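Calcium homeostasis modulator protein 5 (Homo sapiens, PDB 7D60) assembles into undecameric, cone-shaped membrane channels that may form large pores, with gating and ion conductance likely regulated by membrane lipids. Local coordinates at residues M48-V53 with Y125-S130; G144-C149 with T161-T166; W262-E267 with H282-N287. One frame throughout, in Å; residues are numbered along the deposited sequence.

Interaction 1 (M48-V53 with Y125-S130); sequences MTYGLV and YECAMS
M48 meets A128 through its sulfur, although its CB sets off away from the helix opposite. CG stands anti to the backbone N (chi1 -178°); a bend at chi2 places SD, which ends 3.4 Å from the A128 carbonyl O, and a further bend at chi3 places the methyl CE, close to the same oxygen. The backbones are near here too, with the CA atoms of M48 and A128 4.4 Å apart.

Y50 offers the rim of its ring. The SG of C127 sits 4.0 Å from CD1 of Y50, almost in the ring plane (85° off the normal), a sulfur-aromatic contact made at the edge. That sulfur is already tied to C41 in a disulfide, so the tyrosine borders a covalent link. F39 and F54 meet the same ring, while its hydroxyl reaches Q180 of a neighbouring subunit in a hydrogen bond.

At G51 a CB would have pointed toward helix 123-130. Glycine instead presents bare backbone, and the CB of A128 lies 4.2 Å from the C atom of G51. The same methyl is 4.3 Å from the backbone N of L52, which puts A128 against one turn of the facing helix.

The short segments run with their axes 7.4 Å apart and their directions at 149°, so S2 and the last turns of S3 run roughly antiparallel here. This is a closely packed transmembrane helix pair with small residues at the interface, glycine facing alanine, and a disulfide of the CALHM fold at its end assigned to the extracellular side.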
ATOM      1  N   MET A  48      37.905  22.482 -36.685  1.00 39.76           N
ATOM      2  CA  MET A  48      38.903  21.442 -36.477  1.00 39.76           C
ATOM      3  C   MET A  48      39.347  21.382 -35.025  1.00 39.76           C
ATOM      4  O   MET A  48      39.457  20.298 -34.458  1.00 39.76           O
ATOM      5  CB  MET A  48      40.095  21.675 -37.398  1.00 39.76           C
ATOM      6  CG  MET A  48      41.181  20.630 -37.297  1.00 39.76           C
ATOM      7  SD  MET A  48      40.647  18.988 -37.804  1.00 39.76           S
ATOM      8  CE  MET A  48      41.230  18.956 -39.493  1.00 39.76           C
ATOM      9  N   THR A  49      39.574  22.534 -34.396  1.00 32.10           N
ATOM     10  CA  THR A  49      40.022  22.548 -33.007  1.00 32.10           C
ATOM     11  C   THR A  49      38.900  22.190 -32.043  1.00 32.10           C
ATOM     12  O   THR A  49      39.154  21.571 -31.009  1.00 32.10           O
ATOM     13  CB  THR A  49      40.598  23.920 -32.668  1.00 32.10           C
ATOM     14  OG1 THR A  49      41.446  24.350 -33.736  1.00 32.10           O
ATOM     15  CG2 THR A  49      41.414  23.870 -31.396  1.00 32.10           C
ATOM     16  N   TYR A  50      37.661  22.542 -32.366  1.00 29.47           N
ATOM     17  CA  TYR A  50      36.564  22.325 -31.432  1.00 29.47           C
ATOM     18  C   TYR A  50      36.184  20.855 -31.321  1.00 29.47           C
ATOM     19  O   TYR A  50      35.912  20.366 -30.222  1.00 29.47           O
ATOM     20  CB  TYR A  50      35.357  23.152 -31.858  1.00 29.47           C
ATOM     21  CG  TYR A  50      34.165  23.026 -30.954  1.00 29.47           C
ATOM     22  CD1 TYR A  50      33.052  22.316 -31.348  1.00 29.47           C
ATOM     23  CD2 TYR A  50      34.148  23.628 -29.712  1.00 29.47           C
ATOM     24  CE1 TYR A  50      31.957  22.211 -30.535  1.00 29.47           C
ATOM     25  CE2 TYR A  50      33.056  23.520 -28.889  1.00 29.47           C
ATOM     26  CZ  TYR A  50      31.966  22.809 -29.306  1.00 29.47           C
ATOM     27  OH  TYR A  50      30.873  22.694 -28.492  1.00 29.47           O
ATOM     28  N   GLY A  51      36.150  20.133 -32.439  1.00 28.46           N
ATOM     29  CA  GLY A  51      35.757  18.739 -32.386  1.00 28.46           C
ATOM     30  C   GLY A  51      36.859  17.806 -31.958  1.00 28.46           C
ATOM     31  O   GLY A  51      36.574  16.719 -31.451  1.00 28.46           O
ATOM     32  N   LEU A  52      38.105  18.212 -32.140  1.00 27.67           N
ATOM     33  CA  LEU A  52      39.265  17.411 -31.800  1.00 27.67           C
ATOM     34  C   LEU A  52      39.684  17.590 -30.347  1.00 27.67           C
ATOM     35  O   LEU A  52      40.543  16.848 -29.870  1.00 27.67           O
ATOM     36  CB  LEU A  52      40.405  17.786 -32.743  1.00 27.67           C
ATOM     37  CG  LEU A  52      41.617  16.936 -33.046  1.00 27.67           C
ATOM     38  CD1 LEU A  52      41.131  15.687 -33.704  1.00 27.67           C
ATOM     39  CD2 LEU A  52      42.499  17.691 -33.999  1.00 27.67           C
ATOM     40  N   VAL A  53      39.106  18.559 -29.646  1.00 26.81           N
ATOM     41  CA  VAL A  53      39.303  18.730 -28.210  1.00 26.81           C
ATOM     42  C   VAL A  53      38.283  17.923 -27.418  1.00 26.81           C
ATOM     43  O   VAL A  53      38.622  17.297 -26.416  1.00 26.81           O
ATOM     44  CB  VAL A  53      39.262  20.238 -27.864  1.00 26.81           C
ATOM     45  CG1 VAL A  53      38.905  20.492 -26.422  1.00 26.81           C
ATOM     46  CG2 VAL A  53      40.603  20.867 -28.145  1.00 26.81           C
ATOM     47  N   TYR A 125      33.465  13.581 -34.827  1.00 37.35           N
ATOM     48  CA  TYR A 125      34.244  13.449 -36.051  1.00 37.35           C
ATOM     49  C   TYR A 125      33.627  14.236 -37.193  1.00 37.35           C
ATOM     50  O   TYR A 125      34.352  14.716 -38.067  1.00 37.35           O
ATOM     51  CB  TYR A 125      34.367  11.970 -36.424  1.00 37.35           C
ATOM     52  CG  TYR A 125      35.120  11.651 -37.703  1.00 37.35           C
ATOM     53  CD1 TYR A 125      36.488  11.451 -37.689  1.00 37.35           C
ATOM     54  CD2 TYR A 125      34.452  11.506 -38.918  1.00 37.35           C
ATOM     55  CE1 TYR A 125      37.173  11.149 -38.844  1.00 37.35           C
ATOM     56  CE2 TYR A 125      35.126  11.206 -40.070  1.00 37.35           C
ATOM     57  CZ  TYR A 125      36.485  11.027 -40.027  1.00 37.35           C
ATOM     58  OH  TYR A 125      37.159  10.722 -41.180  1.00 37.35           O
ATOM     59  N   GLU A 126      32.301  14.358 -37.207  1.00 44.40           N
ATOM     60  CA  GLU A 126      31.619  15.098 -38.260  1.00 44.40           C
ATOM     61  C   GLU A 126      31.934  16.588 -38.185  1.00 44.40           C
ATOM     62  O   GLU A 126      32.115  17.244 -39.216  1.00 44.40           O
ATOM     63  CB  GLU A 126      30.119  14.831 -38.158  1.00 44.40           C
ATOM     64  CG  GLU A 126      29.216  15.814 -38.858  1.00 44.40           C
ATOM     65  CD  GLU A 126      27.754  15.544 -38.574  1.00 44.40           C
ATOM     66  OE1 GLU A 126      27.421  14.391 -38.231  1.00 44.40           O
ATOM     67  OE2 GLU A 126      26.938  16.478 -38.690  1.00 44.40           O
ATOM     68  N   CYS A 127      32.039  17.127 -36.968  1.00 42.40           N
ATOM     69  CA  CYS A 127      32.436  18.520 -36.787  1.00 42.40           C
ATOM     70  C   CYS A 127      33.900  18.734 -37.158  1.00 42.40           C
ATOM     71  O   CYS A 127      34.246  19.755 -37.755  1.00 42.40           O
ATOM     72  CB  CYS A 127      32.168  18.943 -35.343  1.00 42.40           C
ATOM     73  SG  CYS A 127      32.249  20.717 -34.972  1.00 42.40           S
ATOM     74  N   ALA A 128      34.770  17.779 -36.840  1.00 41.08           N
ATOM     75  CA  ALA A 128      36.198  17.985 -37.053  1.00 41.08           C
ATOM     76  C   ALA A 128      36.616  17.733 -38.497  1.00 41.08           C
ATOM     77  O   ALA A 128      37.520  18.403 -39.004  1.00 41.08           O
ATOM     78  CB  ALA A 128      37.002  17.096 -36.109  1.00 41.08           C
ATOM     79  N   MET A 129      35.990  16.771 -39.176  1.00 50.01           N
ATOM     80  CA  MET A 129      36.330  16.472 -40.563  1.00 50.01           C
ATOM     81  C   MET A 129      35.770  17.499 -41.541  1.00 50.01           C
ATOM     82  O   MET A 129      36.259  17.581 -42.672  1.00 50.01           O
ATOM     83  CB  MET A 129      35.834  15.065 -40.925  1.00 50.01           C
ATOM     84  CG  MET A 129      36.454  14.417 -42.156  1.00 50.01           C
ATOM     85  SD  MET A 129      38.203  14.760 -42.393  1.00 50.01           S
ATOM     86  CE  MET A 129      38.943  13.580 -41.277  1.00 50.01           C
ATOM     87  N   SER A 130      34.780  18.295 -41.125  1.00 51.34           N
ATOM     88  CA  SER A 130      34.216  19.321 -41.995  1.00 51.34           C
ATOM     89  C   SER A 130      35.230  20.414 -42.309  1.00 51.34           C
ATOM     90  O   SER A 130      35.349  20.846 -43.460  1.00 51.34           O
ATOM     91  CB  SER A 130      32.977  19.929 -41.351  1.00 51.34           C
ATOM     92  OG  SER A 130      32.073  18.927 -40.945  1.00 51.34           O
TER

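Interaction 2 (G144-C149 with T161-T166); sequences GKPKEC and TSMLPT
P146, E148 and C149 all gather around M163, and the apolar part of the contact belongs to that methionine. Its methyl CE lies 3.9 Å from P146 CG, the two side chains crossing at a slant, and 4.2 Å from C149 CB. A bend at chi3 (-48°) places CE, the atom that meets P146 and C149. Further back, M163 and E148 slide past each other in opposite directions, with E148 CG 3.9 Å from M163 CB.

The polar part is less favourable. M163 SD approaches the E148 carbonyl O at 3.5 Å, and both carboxylate oxygens of E148 lie near S162 O, an acceptor facing acceptors, so no bond forms and the exact carboxylate placement is doubtful. An alanine in place of E148 would probably leave M163 CB without its cover from this segment, opening a gap beside the methionine.

Covalent and backbone links set the frame: C149 is joined to C142 by a disulfide, C149 N donates a hydrogen bond to P146 O, and S162 centres an inverse gamma turn. The chemistry implies that these two loop segments, assigned to the extracellular side, adhere through one buried methionine side chain and its apolar neighbours, rather than through charge.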
ATOM      1  N   GLY A 144      31.052  13.340 -56.227  1.00 82.72           N
ATOM      2  CA  GLY A 144      30.086  13.677 -57.254  1.00 82.72           C
ATOM      3  C   GLY A 144      29.137  14.770 -56.817  1.00 82.72           C
ATOM      4  O   GLY A 144      27.938  14.718 -57.098  1.00 82.72           O
ATOM      5  N   LYS A 145      29.669  15.760 -56.127  1.00 79.80           N
ATOM      6  CA  LYS A 145      28.934  16.882 -55.574  1.00 79.80           C
ATOM      7  C   LYS A 145      29.148  18.127 -56.423  1.00 79.80           C
ATOM      8  O   LYS A 145      30.075  18.178 -57.236  1.00 79.80           O
ATOM      9  CB  LYS A 145      29.392  17.137 -54.132  1.00 79.80           C
ATOM     10  CG  LYS A 145      29.632  15.880 -53.331  1.00 79.80           C
ATOM     11  CD  LYS A 145      28.343  15.161 -53.001  1.00 79.80           C
ATOM     12  CE  LYS A 145      28.638  13.869 -52.257  1.00 79.80           C
ATOM     13  NZ  LYS A 145      29.421  12.912 -53.083  1.00 79.80           N
ATOM     14  N   PRO A 146      28.296  19.146 -56.283  1.00 82.47           N
ATOM     15  CA  PRO A 146      28.553  20.427 -56.955  1.00 82.47           C
ATOM     16  C   PRO A 146      29.807  21.120 -56.435  1.00 82.47           C
ATOM     17  O   PRO A 146      30.418  20.729 -55.440  1.00 82.47           O
ATOM     18  CB  PRO A 146      27.299  21.255 -56.649  1.00 82.47           C
ATOM     19  CG  PRO A 146      26.541  20.483 -55.621  1.00 82.47           C
ATOM     20  CD  PRO A 146      26.894  19.061 -55.839  1.00 82.47           C
ATOM     21  N   LYS A 147      30.174  22.197 -57.133  1.00 83.25           N
ATOM     22  CA  LYS A 147      31.462  22.848 -56.914  1.00 83.25           C
ATOM     23  C   LYS A 147      31.527  23.634 -55.611  1.00 83.25           C
ATOM     24  O   LYS A 147      32.620  24.035 -55.201  1.00 83.25           O
ATOM     25  CB  LYS A 147      31.785  23.775 -58.086  1.00 83.25           C
ATOM     26  CG  LYS A 147      33.254  23.794 -58.459  1.00 83.25           C
ATOM     27  CD  LYS A 147      33.657  25.126 -59.062  1.00 83.25           C
ATOM     28  CE  LYS A 147      35.166  25.222 -59.210  1.00 83.25           C
ATOM     29  NZ  LYS A 147      35.615  26.609 -59.515  1.00 83.25           N
ATOM     30  N   GLU A 148      30.393  23.864 -54.948  1.00 84.62           N
ATOM     31  CA  GLU A 148      30.374  24.517 -53.647  1.00 84.62           C
ATOM     32  C   GLU A 148      30.532  23.533 -52.490  1.00 84.62           C
ATOM     33  O   GLU A 148      30.148  23.851 -51.360  1.00 84.62           O
ATOM     34  CB  GLU A 148      29.086  25.325 -53.484  1.00 84.62           C
ATOM     35  CG  GLU A 148      27.857  24.664 -54.071  1.00 84.62           C
ATOM     36  CD  GLU A 148      26.643  25.570 -54.042  1.00 84.62           C
ATOM     37  OE1 GLU A 148      26.678  26.588 -53.320  1.00 84.62           O
ATOM     38  OE2 GLU A 148      25.657  25.269 -54.745  1.00 84.62           O
ATOM     39  N   CYS A 149      31.076  22.346 -52.750  1.00 84.58           N
ATOM     40  CA  CYS A 149      31.462  21.420 -51.695  1.00 84.58           C
ATOM     41  C   CYS A 149      32.873  21.673 -51.193  1.00 84.58           C
ATOM     42  O   CYS A 149      33.181  21.327 -50.051  1.00 84.58           O
ATOM     43  CB  CYS A 149      31.354  19.976 -52.195  1.00 84.58           C
ATOM     44  SG  CYS A 149      31.308  18.702 -50.908  1.00 84.58           S
ATOM     45  N   THR A 161      23.058  26.066 -45.833  1.00 78.94           N
ATOM     46  CA  THR A 161      24.000  26.010 -46.940  1.00 78.94           C
ATOM     47  C   THR A 161      23.197  25.934 -48.227  1.00 78.94           C
ATOM     48  O   THR A 161      22.224  25.177 -48.308  1.00 78.94           O
ATOM     49  CB  THR A 161      24.933  24.807 -46.814  1.00 78.94           C
ATOM     50  OG1 THR A 161      25.479  24.775 -45.494  1.00 78.94           O
ATOM     51  CG2 THR A 161      26.086  24.941 -47.782  1.00 78.94           C
ATOM     52  N   SER A 162      23.589  26.723 -49.223  1.00 82.49           N
ATOM     53  CA  SER A 162      22.821  26.823 -50.463  1.00 82.49           C
ATOM     54  C   SER A 162      23.350  25.845 -51.514  1.00 82.49           C
ATOM     55  O   SER A 162      23.831  26.227 -52.577  1.00 82.49           O
ATOM     56  CB  SER A 162      22.842  28.256 -50.980  1.00 82.49           C
ATOM     57  OG  SER A 162      21.858  28.454 -51.980  1.00 82.49           O
ATOM     58  N   MET A 163      23.271  24.558 -51.189  1.00 82.78           N
ATOM     59  CA  MET A 163      23.598  23.511 -52.150  1.00 82.78           C
ATOM     60  C   MET A 163      22.582  22.373 -52.070  1.00 82.78           C
ATOM     61  O   MET A 163      22.947  21.202 -51.961  1.00 82.78           O
ATOM     62  CB  MET A 163      25.031  23.001 -51.985  1.00 82.78           C
ATOM     63  CG  MET A 163      25.463  22.651 -50.578  1.00 82.78           C
ATOM     64  SD  MET A 163      27.207  22.203 -50.496  1.00 82.78           S
ATOM     65  CE  MET A 163      27.319  21.047 -51.853  1.00 82.78           C
ATOM     66  N   LEU A 164      21.279  22.725 -52.123  1.00 78.49           N
ATOM     67  CA  LEU A 164      20.177  21.795 -52.387  1.00 78.49           C
ATOM     68  C   LEU A 164      20.028  20.705 -51.329  1.00 78.49           C
ATOM     69  O   LEU A 164      20.554  19.602 -51.512  1.00 78.49           O
ATOM     70  CB  LEU A 164      20.325  21.160 -53.773  1.00 78.49           C
ATOM     71  CG  LEU A 164      19.037  20.651 -54.416  1.00 78.49           C
ATOM     72  CD1 LEU A 164      18.003  21.758 -54.479  1.00 78.49           C
ATOM     73  CD2 LEU A 164      19.321  20.106 -55.802  1.00 78.49           C
ATOM     74  N   PRO A 165      19.328  20.989 -50.205  1.00 75.09           N
ATOM     75  CA  PRO A 165      19.431  20.184 -48.967  1.00 75.09           C
ATOM     76  C   PRO A 165      19.208  18.671 -49.013  1.00 75.09           C
ATOM     77  O   PRO A 165      19.328  18.018 -47.974  1.00 75.09           O
ATOM     78  CB  PRO A 165      18.360  20.818 -48.071  1.00 75.09           C
ATOM     79  CG  PRO A 165      18.204  22.197 -48.583  1.00 75.09           C
ATOM     80  CD  PRO A 165      18.381  22.103 -50.057  1.00 75.09           C
ATOM     81  N   THR A 166      18.868  18.091 -50.163  1.00 73.88           N
ATOM     82  CA  THR A 166      19.040  16.653 -50.309  1.00 73.88           C
ATOM     83  C   THR A 166      20.499  16.272 -50.518  1.00 73.88           C
ATOM     84  O   THR A 166      20.848  15.101 -50.347  1.00 73.88           O
ATOM     85  CB  THR A 166      18.199  16.119 -51.469  1.00 73.88           C
ATOM     86  OG1 THR A 166      18.733  16.594 -52.710  1.00 73.88           O
ATOM     87  CG2 THR A 166      16.754  16.572 -51.329  1.00 73.88           C
TER

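Interaction 3 (W262-E267 with H282-N287)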
ATOM      1  N   TRP A 262      63.086  -1.599   7.777  1.00 27.95           N
ATOM      2  CA  TRP A 262      61.912  -1.037   7.117  1.00 27.95           C
ATOM      3  C   TRP A 262      62.165  -0.839   5.630  1.00 27.95           C
ATOM      4  O   TRP A 262      61.270  -1.056   4.809  1.00 27.95           O
ATOM      5  CB  TRP A 262      61.536   0.298   7.749  1.00 27.95           C
ATOM      6  CG  TRP A 262      60.677   0.266   8.972  1.00 27.95           C
ATOM      7  CD1 TRP A 262      61.021   0.700  10.209  1.00 27.95           C
ATOM      8  CD2 TRP A 262      59.316  -0.158   9.065  1.00 27.95           C
ATOM      9  NE1 TRP A 262      59.979   0.550  11.074  1.00 27.95           N
ATOM     10  CE2 TRP A 262      58.915   0.027  10.396  1.00 27.95           C
ATOM     11  CE3 TRP A 262      58.403  -0.687   8.157  1.00 27.95           C
ATOM     12  CZ2 TRP A 262      57.645  -0.295  10.840  1.00 27.95           C
ATOM     13  CZ3 TRP A 262      57.144  -1.008   8.603  1.00 27.95           C
ATOM     14  CH2 TRP A 262      56.776  -0.810   9.930  1.00 27.95           C
ATOM     15  N   GLU A 263      63.373  -0.410   5.265  1.00 33.99           N
ATOM     16  CA  GLU A 263      63.671  -0.127   3.867  1.00 33.99           C
ATOM     17  C   GLU A 263      63.992  -1.387   3.079  1.00 33.99           C
ATOM     18  O   GLU A 263      63.790  -1.412   1.863  1.00 33.99           O
ATOM     19  CB  GLU A 263      64.833   0.857   3.760  1.00 33.99           C
ATOM     20  CG  GLU A 263      64.598   2.189   4.446  1.00 33.99           C
ATOM     21  CD  GLU A 263      63.388   2.940   3.912  1.00 33.99           C
ATOM     22  OE1 GLU A 263      63.468   3.474   2.787  1.00 33.99           O
ATOM     23  OE2 GLU A 263      62.359   3.010   4.624  1.00 33.99           O
ATOM     24  N   ALA A 264      64.495  -2.430   3.740  1.00 33.18           N
ATOM     25  CA  ALA A 264      64.791  -3.671   3.038  1.00 33.18           C
ATOM     26  C   ALA A 264      63.528  -4.450   2.712  1.00 33.18           C
ATOM     27  O   ALA A 264      63.501  -5.197   1.731  1.00 33.18           O
ATOM     28  CB  ALA A 264      65.740  -4.533   3.864  1.00 33.18           C
ATOM     29  N   ALA A 265      62.476  -4.286   3.504  1.00 30.67           N
ATOM     30  CA  ALA A 265      61.215  -4.965   3.260  1.00 30.67           C
ATOM     31  C   ALA A 265      60.325  -4.234   2.269  1.00 30.67           C
ATOM     32  O   ALA A 265      59.206  -4.690   2.019  1.00 30.67           O
ATOM     33  CB  ALA A 265      60.459  -5.153   4.571  1.00 30.67           C
ATOM     34  N   SER A 266      60.786  -3.122   1.701  1.00 33.96           N
ATOM     35  CA  SER A 266      60.007  -2.337   0.752  1.00 33.96           C
ATOM     36  C   SER A 266      60.575  -2.392  -0.659  1.00 33.96           C
ATOM     37  O   SER A 266      60.205  -1.572  -1.500  1.00 33.96           O
ATOM     38  CB  SER A 266      59.913  -0.887   1.217  1.00 33.96           C
ATOM     39  OG  SER A 266      58.958  -0.743   2.246  1.00 33.96           O
ATOM     40  N   GLU A 267      61.459  -3.340  -0.943  1.00 39.85           N
ATOM     41  CA  GLU A 267      62.071  -3.417  -2.256  1.00 39.85           C
ATOM     42  C   GLU A 267      61.134  -4.098  -3.250  1.00 39.85           C
ATOM     43  O   GLU A 267      59.992  -4.445  -2.943  1.00 39.85           O
ATOM     44  CB  GLU A 267      63.405  -4.144  -2.173  1.00 39.85           C
ATOM     45  CG  GLU A 267      64.470  -3.355  -1.460  1.00 39.85           C
ATOM     46  CD  GLU A 267      65.798  -4.067  -1.438  1.00 39.85           C
ATOM     47  OE1 GLU A 267      65.907  -5.141  -2.061  1.00 39.85           O
ATOM     48  OE2 GLU A 267      66.737  -3.555  -0.798  1.00 39.85           O
ATOM     49  N   HIS A 282      58.812 -12.088   2.953  1.00 33.52           N
ATOM     50  CA  HIS A 282      59.199 -13.480   3.151  1.00 33.52           C
ATOM     51  C   HIS A 282      60.702 -13.658   2.978  1.00 33.52           C
ATOM     52  O   HIS A 282      61.318 -14.482   3.659  1.00 33.52           O
ATOM     53  CB  HIS A 282      58.420 -14.354   2.167  1.00 33.52           C
ATOM     54  CG  HIS A 282      58.563 -15.829   2.384  1.00 33.52           C
ATOM     55  ND1 HIS A 282      58.116 -16.751   1.467  1.00 33.52           N
ATOM     56  CD2 HIS A 282      59.080 -16.543   3.409  1.00 33.52           C
ATOM     57  CE1 HIS A 282      58.361 -17.968   1.910  1.00 33.52           C
ATOM     58  NE2 HIS A 282      58.949 -17.870   3.086  1.00 33.52           N
ATOM     59  N   ARG A 283      61.315 -12.875   2.095  1.00 37.15           N
ATOM     60  CA  ARG A 283      62.725 -13.069   1.793  1.00 37.15           C
ATOM     61  C   ARG A 283      63.629 -12.513   2.885  1.00 37.15           C
ATOM     62  O   ARG A 283      64.643 -13.130   3.215  1.00 37.15           O
ATOM     63  CB  ARG A 283      63.059 -12.438   0.446  1.00 37.15           C
ATOM     64  CG  ARG A 283      64.458 -12.721  -0.038  1.00 37.15           C
ATOM     65  CD  ARG A 283      64.816 -11.844  -1.205  1.00 37.15           C
ATOM     66  NE  ARG A 283      64.681 -10.434  -0.865  1.00 37.15           N
ATOM     67  CZ  ARG A 283      65.685  -9.566  -0.861  1.00 37.15           C
ATOM     68  NH1 ARG A 283      66.906  -9.966  -1.183  1.00 37.15           N
ATOM     69  NH2 ARG A 283      65.467  -8.300  -0.537  1.00 37.15           N
ATOM     70  N   VAL A 284      63.288 -11.363   3.468  1.00 38.43           N
ATOM     71  CA  VAL A 284      64.152 -10.787   4.496  1.00 38.43           C
ATOM     72  C   VAL A 284      63.997 -11.482   5.841  1.00 38.43           C
ATOM     73  O   VAL A 284      64.868 -11.333   6.704  1.00 38.43           O
ATOM     74  CB  VAL A 284      63.910  -9.276   4.657  1.00 38.43           C
ATOM     75  CG1 VAL A 284      64.091  -8.575   3.335  1.00 38.43           C
ATOM     76  CG2 VAL A 284      62.537  -9.000   5.217  1.00 38.43           C
ATOM     77  N   VAL A 285      62.921 -12.239   6.046  1.00 38.79           N
ATOM     78  CA  VAL A 285      62.781 -13.028   7.264  1.00 38.79           C
ATOM     79  C   VAL A 285      63.583 -14.319   7.162  1.00 38.79           C
ATOM     80  O   VAL A 285      64.297 -14.694   8.097  1.00 38.79           O
ATOM     81  CB  VAL A 285      61.290 -13.284   7.544  1.00 38.79           C
ATOM     82  CG1 VAL A 285      61.102 -14.317   8.624  1.00 38.79           C
ATOM     83  CG2 VAL A 285      60.629 -12.003   7.967  1.00 38.79           C
ATOM     84  N   ASP A 286      63.514 -14.994   6.016  1.00 43.51           N
ATOM     85  CA  ASP A 286      64.209 -16.265   5.851  1.00 43.51           C
ATOM     86  C   ASP A 286      65.712 -16.086   5.710  1.00 43.51           C
ATOM     87  O   ASP A 286      66.478 -16.963   6.119  1.00 43.51           O
ATOM     88  CB  ASP A 286      63.661 -17.003   4.635  1.00 43.51           C
ATOM     89  CG  ASP A 286      62.408 -17.782   4.946  1.00 43.51           C
ATOM     90  OD1 ASP A 286      62.074 -17.922   6.139  1.00 43.51           O
ATOM     91  OD2 ASP A 286      61.751 -18.253   3.998  1.00 43.51           O
ATOM     92  N   ASN A 287      66.154 -14.973   5.135  1.00 50.28           N
ATOM     93  CA  ASN A 287      67.568 -14.740   4.880  1.00 50.28           C
ATOM     94  C   ASN A 287      68.251 -13.956   5.990  1.00 50.28           C
ATOM     95  O   ASN A 287      69.444 -14.148   6.232  1.00 50.28           O
ATOM     96  CB  ASN A 287      67.745 -14.006   3.551  1.00 50.28           C
ATOM     97  CG  ASN A 287      69.015 -14.390   2.838  1.00 50.28           C
ATOM     98  OD1 ASN A 287      69.896 -15.024   3.414  1.00 50.28           O
ATOM     99  ND2 ASN A 287      69.114 -14.015   1.570  1.00 50.28           N
TER
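The guanidinium of R283 has the A264 carbonyl O at its edge, near its plane, with E267 OE1 approaching obliquely. NH2 is the nearest atom to both, 3.5 Å from OE1 of E267 and 4.3 Å from O of A264, the latter too long for a bond. The carboxylate and guanidinium planes are turned 33° apart, and the two side chains cross at a slant. At 3.5 Å this is a long salt bridge. A bend at chi3 (57°) turns NE of R283 out of the line of its chain, whereas E267 is extended beyond CG. The carbonyl of A264 near the end of helix 259-264 would probably add a weak attraction for the arginine's charge.

Beside the charged pair lies a small apolar patch made by V284, whose two methyls are divided between neighbouring alanines. CG1 lies 3.8 Å from A264 O and 4.4 Å from A264 CB, and CG2 is 4.4 Å from the CB of A265. The methyl-to-methyl distances are long, consistent with a surface junction of modest area.

Within the fold, the contact joins the end of short helix 259-264 and the following turn to helix 280-287 in the C-terminal region, assigned to the cytoplasmic side. K86 touches E267 and forms a salt bridge with E263. Neighbouring subunits flank the two helices: Q211 of one packs on W262 and E263 of helix 259-264, while from another subunit F245 packs on A265, just past that helix, and R240 pairs with D286 of helix 280-287.

Overall arrangement
Interactions 1 and 2 lie on the same side of the chain's centre, with their own centres 20 Å apart and their nearest atoms about 7 Å apart. They share the end assigned to the extracellular side, where S2 and S3 meet and the loop between helices 138-141 and 168-203 folds on itself; each holds one cysteine of a disulfide. Interaction 3 belongs to the opposite end, assigned to the cytoplasm, its centre 54 Å from that of interaction 1 and 74 Å from that of interaction 2. Interactions 1 and 3 both touch a neighbouring subunit. Interaction 1 comes near lipid: the Y50 side chain is about 8 Å from a bound 1,2-dioctanoyl-sn-glycero-3-phosphate, whereas interactions 2 and 3 lie away from the known lipid sites.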